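Local atomic coordinates of KLLA0E03807p (Kluyveromyces lactis, PDB entry 3SQI), a protein that probably binds centromeric DNA and acts as a platform for inner kinetochore assembly in budding yeast, this chain being its DNA-binding domain. Residues V188-S193 and N311-Q316; P198-A203 and S343-S348. All coordinates share one frame; numbering follows the deposited sequence.

Overall arrangement
Along the chain the segments come in the order 188-193, 198-203, 311-316, 343-348, so the two contacts interleave: each joins an early segment to a late one. Contact 1 joins two loops, one leaving strand 185-187 and the other leaving helix 304-310; contact 2 joins helices 198-210 and 332-355, into which those loops eventually lead. Their centres lie about 12 Å apart, and they touch where Ile199 CD1 packs on the backbone of Val188 and Pro189. Contact 2 is buried and contact 1 partly so, within the mainly helical DNA-binding domain. Their nearest atoms are about 22 Å (contact 1) and 17 Å (contact 2) from the bound nucleic acid, so neither touches the DNA.

Contact 1: V188-S193 and N311-Q316; sequences VPNFQS and NRTKLQ
The two loop segments approach to 6.3 Å between Val188 CA and Asn311 CA and to 6.0 Å between Asn190 CA and Thr313 CA, and the first of them folds into an Asx turn. In that turn Asn190, with CG anti to its backbone N (chi1 -161°), curls its amide back so that OD1 accepts Gln192 N at 3.1 Å. Asparagine suits the place because its short side chain reaches the N-H two residues on. Thr313 lies alongside it, running the other way; its OG1 lies 3.4 Å from Asn190 OD1, a weak, long approach. An alanine in place of Asn190 would remove the amide and would probably leave the turn less firmly held and Thr313 without this polar neighbour. Asn311 ties the end of helix 304-310 to the chain just past strand 185-187: its OD1 accepts Val188 N at 3.0 Å from above the carbonyl plane, with an N-H...O angle of 136°. The same amide binds Asn148 through OD1, and Ile307 O and Val186 O through ND2, so several bonds fix its rotation. Arg312, with positive phi, leaves helical geometry and turns the chain toward Thr313. Branched Val188 points toward the other loop, and its methyls have different nearest partners: CG1 comes within 3.5 Å of Thr313 CG2, while CG2 meets Leu315 CD2 at 3.5 Å, the two side chains crossing at about a right angle.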
ATOM      1  N   VAL A 188      -0.308   4.452  -0.568  1.00 64.07           N
ATOM      2  CA  VAL A 188      -0.918   5.634  -1.159  1.00 53.55           C
ATOM      3  C   VAL A 188      -2.365   5.778  -0.681  1.00 63.96           C
ATOM      4  O   VAL A 188      -3.098   4.789  -0.568  1.00 67.66           O
ATOM      5  CB  VAL A 188      -0.859   5.555  -2.704  1.00 57.28           C
ATOM      6  CG1 VAL A 188      -1.906   6.458  -3.344  1.00 82.15           C
ATOM      7  CG2 VAL A 188       0.538   5.907  -3.194  1.00 56.82           C
ATOM      8  N   PRO A 189      -2.781   7.018  -0.388  1.00 61.14           N
ATOM      9  CA  PRO A 189      -4.132   7.250   0.129  1.00 74.97           C
ATOM     10  C   PRO A 189      -5.220   6.993  -0.912  1.00 78.08           C
ATOM     11  O   PRO A 189      -5.132   7.500  -2.028  1.00 81.41           O
ATOM     12  CB  PRO A 189      -4.102   8.737   0.506  1.00 71.87           C
ATOM     13  CG  PRO A 189      -3.103   9.336  -0.420  1.00 54.55           C
ATOM     14  CD  PRO A 189      -2.031   8.278  -0.543  1.00 67.61           C
ATOM     15  N   ASN A 190      -6.243   6.230  -0.547  1.00 92.50           N
ATOM     16  CA  ASN A 190      -7.417   6.144  -1.396  1.00 91.83           C
ATOM     17  C   ASN A 190      -8.424   7.161  -0.899  1.00 79.43           C
ATOM     18  O   ASN A 190      -8.982   7.011   0.189  1.00 86.96           O
ATOM     19  CB  ASN A 190      -8.031   4.743  -1.370  1.00 79.17           C
ATOM     20  CG  ASN A 190      -8.938   4.483  -2.565  1.00 77.41           C
ATOM     21  OD1 ASN A 190      -9.223   5.393  -3.351  1.00 75.59           O
ATOM     22  ND2 ASN A 190      -9.397   3.240  -2.709  1.00 71.95           N
ATOM     23  N   PHE A 191      -8.637   8.207  -1.687  1.00 61.06           N
ATOM     24  CA  PHE A 191      -9.602   9.237  -1.325  1.00 75.85           C
ATOM     25  C   PHE A 191     -10.969   8.862  -1.874  1.00 89.21           C
ATOM     26  O   PHE A 191     -11.987   9.444  -1.500  1.00104.63           O
ATOM     27  CB  PHE A 191      -9.175  10.614  -1.859  1.00 80.64           C
ATOM     28  CG  PHE A 191      -7.851  11.098  -1.322  1.00 81.06           C
ATOM     29  CD1 PHE A 191      -7.753  11.609  -0.037  1.00 80.19           C
ATOM     30  CD2 PHE A 191      -6.707  11.047  -2.106  1.00 88.88           C
ATOM     31  CE1 PHE A 191      -6.535  12.055   0.459  1.00 82.00           C
ATOM     32  CE2 PHE A 191      -5.486  11.487  -1.617  1.00 84.32           C
ATOM     33  CZ  PHE A 191      -5.402  11.994  -0.333  1.00 88.87           C
ATOM     34  N   GLN A 192     -10.983   7.877  -2.762  1.00 96.28           N
ATOM     35  CA  GLN A 192     -12.225   7.387  -3.339  1.00108.34           C
ATOM     36  C   GLN A 192     -12.943   6.474  -2.347  1.00 96.95           C
ATOM     37  O   GLN A 192     -14.171   6.407  -2.328  1.00101.84           O
ATOM     38  CB  GLN A 192     -11.938   6.630  -4.637  1.00128.78           C
ATOM     39  CG  GLN A 192     -11.376   7.493  -5.753  1.00139.63           C
ATOM     40  CD  GLN A 192     -12.452   8.286  -6.469  1.00155.96           C
ATOM     41  OE1 GLN A 192     -13.563   7.798  -6.675  1.00161.65           O
ATOM     42  NE2 GLN A 192     -12.128   9.516  -6.848  1.00162.89           N
ATOM     43  N   SER A 193     -12.161   5.769  -1.530  1.00 76.98           N
ATOM     44  CA  SER A 193     -12.689   4.804  -0.576  1.00 74.76           C
ATOM     45  C   SER A 193     -11.898   4.849   0.732  1.00 80.99           C
ATOM     46  O   SER A 193     -11.087   3.967   1.017  1.00 84.65           O
ATOM     47  CB  SER A 193     -12.655   3.397  -1.178  1.00 82.57           C
ATOM     48  OG  SER A 193     -13.386   2.470  -0.389  1.00 99.93           O
ATOM     49  N   ASN A 311      -1.780  -0.517  -4.872  1.00 77.11           N
ATOM     50  CA  ASN A 311      -2.650   0.262  -4.001  1.00 63.85           C
ATOM     51  C   ASN A 311      -4.007   0.479  -4.674  1.00 61.32           C
ATOM     52  O   ASN A 311      -4.940   1.010  -4.070  1.00 68.39           O
ATOM     53  CB  ASN A 311      -2.006   1.604  -3.641  1.00 65.12           C
ATOM     54  CG  ASN A 311      -0.749   1.449  -2.793  1.00 63.92           C
ATOM     55  OD1 ASN A 311      -0.782   1.643  -1.579  1.00 61.63           O
ATOM     56  ND2 ASN A 311       0.364   1.106  -3.430  1.00 67.71           N
ATOM     57  N   ARG A 312      -4.099   0.074  -5.936  1.00 64.71           N
ATOM     58  CA  ARG A 312      -5.348   0.122  -6.690  1.00 76.79           C
ATOM     59  C   ARG A 312      -6.055   1.469  -6.639  1.00 85.37           C
ATOM     60  O   ARG A 312      -7.284   1.521  -6.574  1.00 92.58           O
ATOM     61  CB  ARG A 312      -6.297  -0.963  -6.192  1.00 80.10           C
ATOM     62  CG  ARG A 312      -5.723  -2.366  -6.242  1.00 89.40           C
ATOM     63  CD  ARG A 312      -6.691  -3.333  -5.604  1.00 60.40           C
ATOM     64  NE  ARG A 312      -7.292  -2.709  -4.440  1.00 60.80           N
ATOM     65  CZ  ARG A 312      -6.714  -2.664  -3.249  1.00 76.02           C
ATOM     66  NH1 ARG A 312      -5.525  -3.233  -3.074  1.00 76.36           N
ATOM     67  NH2 ARG A 312      -7.326  -2.054  -2.239  1.00 68.95           N
ATOM     68  N   THR A 313      -5.284   2.552  -6.664  1.00 95.78           N
ATOM     69  CA  THR A 313      -5.854   3.899  -6.732  1.00102.22           C
ATOM     70  C   THR A 313      -4.967   4.777  -7.585  1.00 97.79           C
ATOM     71  O   THR A 313      -3.761   4.555  -7.638  1.00109.12           O
ATOM     72  CB  THR A 313      -6.030   4.549  -5.329  1.00 96.99           C
ATOM     73  OG1 THR A 313      -6.632   5.846  -5.467  1.00109.22           O
ATOM     74  CG2 THR A 313      -4.699   4.680  -4.611  1.00 72.60           C
ATOM     75  N   LYS A 314      -5.557   5.747  -8.277  1.00 97.86           N
ATOM     76  CA  LYS A 314      -4.756   6.684  -9.052  1.00107.56           C
ATOM     77  C   LYS A 314      -3.921   7.530  -8.096  1.00100.49           C
ATOM     78  O   LYS A 314      -4.320   7.757  -6.954  1.00108.32           O
ATOM     79  CB  LYS A 314      -5.638   7.578  -9.926  1.00120.25           C
ATOM     80  CG  LYS A 314      -6.622   6.828 -10.801  1.00127.77           C
ATOM     81  CD  LYS A 314      -5.921   5.832 -11.711  1.00133.11           C
ATOM     82  CE  LYS A 314      -5.270   6.518 -12.902  1.00132.25           C
ATOM     83  NZ  LYS A 314      -4.686   5.538 -13.864  1.00124.91           N
ATOM     84  N   LEU A 315      -2.759   7.980  -8.558  1.00 90.45           N
ATOM     85  CA  LEU A 315      -1.888   8.825  -7.746  1.00 83.62           C
ATOM     86  C   LEU A 315      -2.378  10.265  -7.715  1.00 85.28           C
ATOM     87  O   LEU A 315      -2.624  10.872  -8.758  1.00 89.56           O
ATOM     88  CB  LEU A 315      -0.454   8.784  -8.269  1.00 87.18           C
ATOM     89  CG  LEU A 315       0.376   7.607  -7.772  1.00 81.64           C
ATOM     90  CD1 LEU A 315       1.830   7.826  -8.127  1.00 73.42           C
ATOM     91  CD2 LEU A 315       0.204   7.466  -6.273  1.00 83.09           C
ATOM     92  N   GLN A 316      -2.507  10.816  -6.515  1.00 89.18           N
ATOM     93  CA  GLN A 316      -3.024  12.166  -6.369  1.00 90.75           C
ATOM     94  C   GLN A 316      -2.190  12.991  -5.411  1.00 85.68           C
ATOM     95  O   GLN A 316      -1.601  12.459  -4.467  1.00 82.07           O
ATOM     96  CB  GLN A 316      -4.476  12.129  -5.909  1.00102.44           C
ATOM     97  CG  GLN A 316      -5.435  11.727  -7.003  1.00121.72           C
ATOM     98  CD  GLN A 316      -6.639  10.987  -6.468  1.00143.48           C
ATOM     99  OE1 GLN A 316      -6.534   9.837  -6.036  1.00151.95           O
ATOM    100  NE2 GLN A 316      -7.793  11.644  -6.488  1.00147.98           N
TER

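Contact 2: P198-A203 and S343-S348; sequences PIFTMA and SVLVTS
Pro198 opens helix 198-210, a position where a proline's lack of an N-H costs no helical hydrogen bond, and its O accepts Met202 N. Ile199 comes next, reaching over with CG2, the branch anti to its backbone N, to meet Val344 CG2 at 3.8 Å; the two beta-branched side chains cross at about a right angle, and Leu341 on the same partner helix extends the apolar surface. This is a nearly perpendicular helix-helix crossing, the axes of the two short segments passing 8.5 Å apart at a signed angle of -94°. Phe200 makes the largest contribution. Its CB rests on Val344 CG1 at 3.8 Å, and with CG anti to the backbone N (chi1 176°) the ring swings out along helix 332-355. Ser348 CB sits over one face, 4.0 Å from the ring centroid, in a CH-pi contact offset toward the rim, so a small residue here lets the ring come close. At the ring edge Leu345 O approaches Phe200 CE2 to 3.9 Å, and the ring of Trp118 meets Phe200 with its plane turned by about 25°. Thr201 points away from the partner and packs on helix 133-149, as does Met202, which also touches Leu341; Thr201 OG1 is hydrogen-bonded to Gln144 OE1 and Cys197 O. Ala203 faces the partner, and its lone methyl allows Leu345, with CG anti to its backbone N, to place CD1 3.5 Å from Ala203 CB.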
ATOM      1  N   PRO A 198      -5.703   2.315   3.903  1.00 68.89           N
ATOM      2  CA  PRO A 198      -4.844   1.918   5.024  1.00 67.46           C
ATOM      3  C   PRO A 198      -4.235   3.109   5.725  1.00 77.06           C
ATOM      4  O   PRO A 198      -3.888   3.007   6.901  1.00 79.24           O
ATOM      5  CB  PRO A 198      -3.732   1.116   4.342  1.00 56.86           C
ATOM      6  CG  PRO A 198      -3.619   1.720   3.006  1.00 59.19           C
ATOM      7  CD  PRO A 198      -5.039   2.090   2.609  1.00 76.17           C
ATOM      8  N   ILE A 199      -4.080   4.214   4.999  1.00 69.76           N
ATOM      9  CA  ILE A 199      -3.466   5.408   5.561  1.00 82.54           C
ATOM     10  C   ILE A 199      -4.452   6.190   6.429  1.00 86.21           C
ATOM     11  O   ILE A 199      -4.088   6.710   7.474  1.00 88.15           O
ATOM     12  CB  ILE A 199      -2.921   6.324   4.464  1.00 78.33           C
ATOM     13  CG1 ILE A 199      -1.864   5.587   3.651  1.00 61.31           C
ATOM     14  CG2 ILE A 199      -2.351   7.610   5.069  1.00 66.35           C
ATOM     15  CD1 ILE A 199      -1.481   6.320   2.386  1.00 64.78           C
ATOM     16  N   PHE A 200      -5.695   6.286   5.974  1.00 75.53           N
ATOM     17  CA  PHE A 200      -6.758   6.874   6.763  1.00 61.45           C
ATOM     18  C   PHE A 200      -6.878   6.064   8.040  1.00 69.88           C
ATOM     19  O   PHE A 200      -6.925   6.598   9.157  1.00 83.94           O
ATOM     20  CB  PHE A 200      -8.060   6.795   5.979  1.00 47.17           C
ATOM     21  CG  PHE A 200      -9.249   7.292   6.730  1.00 65.55           C
ATOM     22  CD1 PHE A 200     -10.370   6.499   6.874  1.00 79.41           C
ATOM     23  CD2 PHE A 200      -9.251   8.550   7.293  1.00 66.79           C
ATOM     24  CE1 PHE A 200     -11.473   6.956   7.562  1.00 77.56           C
ATOM     25  CE2 PHE A 200     -10.349   9.010   7.987  1.00 74.54           C
ATOM     26  CZ  PHE A 200     -11.459   8.215   8.121  1.00 75.92           C
ATOM     27  N   THR A 201      -6.918   4.755   7.855  1.00 60.40           N
ATOM     28  CA  THR A 201      -6.929   3.819   8.963  1.00 58.92           C
ATOM     29  C   THR A 201      -5.803   4.153   9.923  1.00 57.04           C
ATOM     30  O   THR A 201      -6.015   4.285  11.129  1.00 69.10           O
ATOM     31  CB  THR A 201      -6.750   2.380   8.452  1.00 59.91           C
ATOM     32  OG1 THR A 201      -7.881   2.016   7.641  1.00 61.52           O
ATOM     33  CG2 THR A 201      -6.594   1.398   9.618  1.00 51.27           C
ATOM     34  N   MET A 202      -4.604   4.315   9.384  1.00 56.83           N
ATOM     35  CA  MET A 202      -3.446   4.566  10.220  1.00 69.17           C
ATOM     36  C   MET A 202      -3.533   5.920  10.917  1.00 78.92           C
ATOM     37  O   MET A 202      -2.953   6.121  11.984  1.00 86.22           O
ATOM     38  CB  MET A 202      -2.174   4.496   9.393  1.00 64.45           C
ATOM     39  CG  MET A 202      -0.920   4.718  10.211  1.00 71.70           C
ATOM     40  SD  MET A 202       0.501   4.837   9.124  1.00 78.19           S
ATOM     41  CE  MET A 202      -0.266   5.605   7.698  1.00153.03           C
ATOM     42  N   ALA A 203      -4.254   6.849  10.303  1.00 68.98           N
ATOM     43  CA  ALA A 203      -4.395   8.188  10.849  1.00 73.14           C
ATOM     44  C   ALA A 203      -5.291   8.131  12.069  1.00 82.66           C
ATOM     45  O   ALA A 203      -4.912   8.598  13.142  1.00 95.05           O
ATOM     46  CB  ALA A 203      -4.959   9.142   9.806  1.00 63.53           C
ATOM     47  N   SER A 343      -3.680  15.358   6.792  1.00 77.51           N
ATOM     48  CA  SER A 343      -4.495  15.667   5.621  1.00 70.01           C
ATOM     49  C   SER A 343      -5.476  14.543   5.271  1.00 83.45           C
ATOM     50  O   SER A 343      -6.640  14.809   4.969  1.00 77.97           O
ATOM     51  CB  SER A 343      -3.622  16.024   4.423  1.00 66.96           C
ATOM     52  OG  SER A 343      -3.078  17.321   4.580  1.00 85.58           O
ATOM     53  N   VAL A 344      -5.032  13.290   5.317  1.00 92.69           N
ATOM     54  CA  VAL A 344      -5.968  12.207   5.020  1.00 83.17           C
ATOM     55  C   VAL A 344      -7.085  12.175   6.058  1.00 74.93           C
ATOM     56  O   VAL A 344      -8.278  12.134   5.717  1.00 82.27           O
ATOM     57  CB  VAL A 344      -5.294  10.830   4.966  1.00 71.92           C
ATOM     58  CG1 VAL A 344      -6.272   9.805   4.412  1.00 70.78           C
ATOM     59  CG2 VAL A 344      -4.057  10.885   4.102  1.00 69.07           C
ATOM     60  N   LEU A 345      -6.686  12.206   7.326  1.00 70.08           N
ATOM     61  CA  LEU A 345      -7.625  12.122   8.437  1.00 70.15           C
ATOM     62  C   LEU A 345      -8.676  13.202   8.294  1.00 74.83           C
ATOM     63  O   LEU A 345      -9.869  12.917   8.235  1.00 82.64           O
ATOM     64  CB  LEU A 345      -6.893  12.308   9.764  1.00 54.76           C
ATOM     65  CG  LEU A 345      -7.677  12.001  11.038  1.00 72.40           C
ATOM     66  CD1 LEU A 345      -7.802  10.487  11.245  1.00 63.38           C
ATOM     67  CD2 LEU A 345      -7.011  12.654  12.251  1.00 65.23           C
ATOM     68  N   VAL A 346      -8.204  14.441   8.215  1.00 71.78           N
ATOM     69  CA  VAL A 346      -9.046  15.630   8.210  1.00 72.89           C
ATOM     70  C   VAL A 346      -9.877  15.708   6.943  1.00 82.87           C
ATOM     71  O   VAL A 346     -10.937  16.333   6.918  1.00 90.66           O
ATOM     72  CB  VAL A 346      -8.187  16.914   8.332  1.00 71.73           C
ATOM     73  CG1 VAL A 346      -9.011  18.153   8.027  1.00 71.86           C
ATOM     74  CG2 VAL A 346      -7.565  17.013   9.719  1.00 73.47           C
ATOM     75  N   THR A 347      -9.392  15.066   5.887  1.00 81.92           N
ATOM     76  CA  THR A 347     -10.107  15.088   4.622  1.00 81.38           C
ATOM     77  C   THR A 347     -11.307  14.167   4.693  1.00 87.71           C
ATOM     78  O   THR A 347     -12.392  14.509   4.216  1.00 89.38           O
ATOM     79  CB  THR A 347      -9.215  14.643   3.451  1.00 78.57           C
ATOM     80  OG1 THR A 347      -8.072  15.504   3.355  1.00 91.28           O
ATOM     81  CG2 THR A 347      -9.994  14.699   2.147  1.00 78.48           C
ATOM     82  N   SER A 348     -11.097  12.989   5.281  1.00 85.10           N
ATOM     83  CA  SER A 348     -12.117  11.942   5.271  1.00 81.78           C
ATOM     84  C   SER A 348     -12.965  11.826   6.549  1.00 89.17           C
ATOM     85  O   SER A 348     -13.889  11.017   6.609  1.00 97.38           O
ATOM     86  CB  SER A 348     -11.472  10.590   4.918  1.00 83.81           C
ATOM     87  OG  SER A 348     -10.735  10.664   3.697  1.00 72.84           O
TER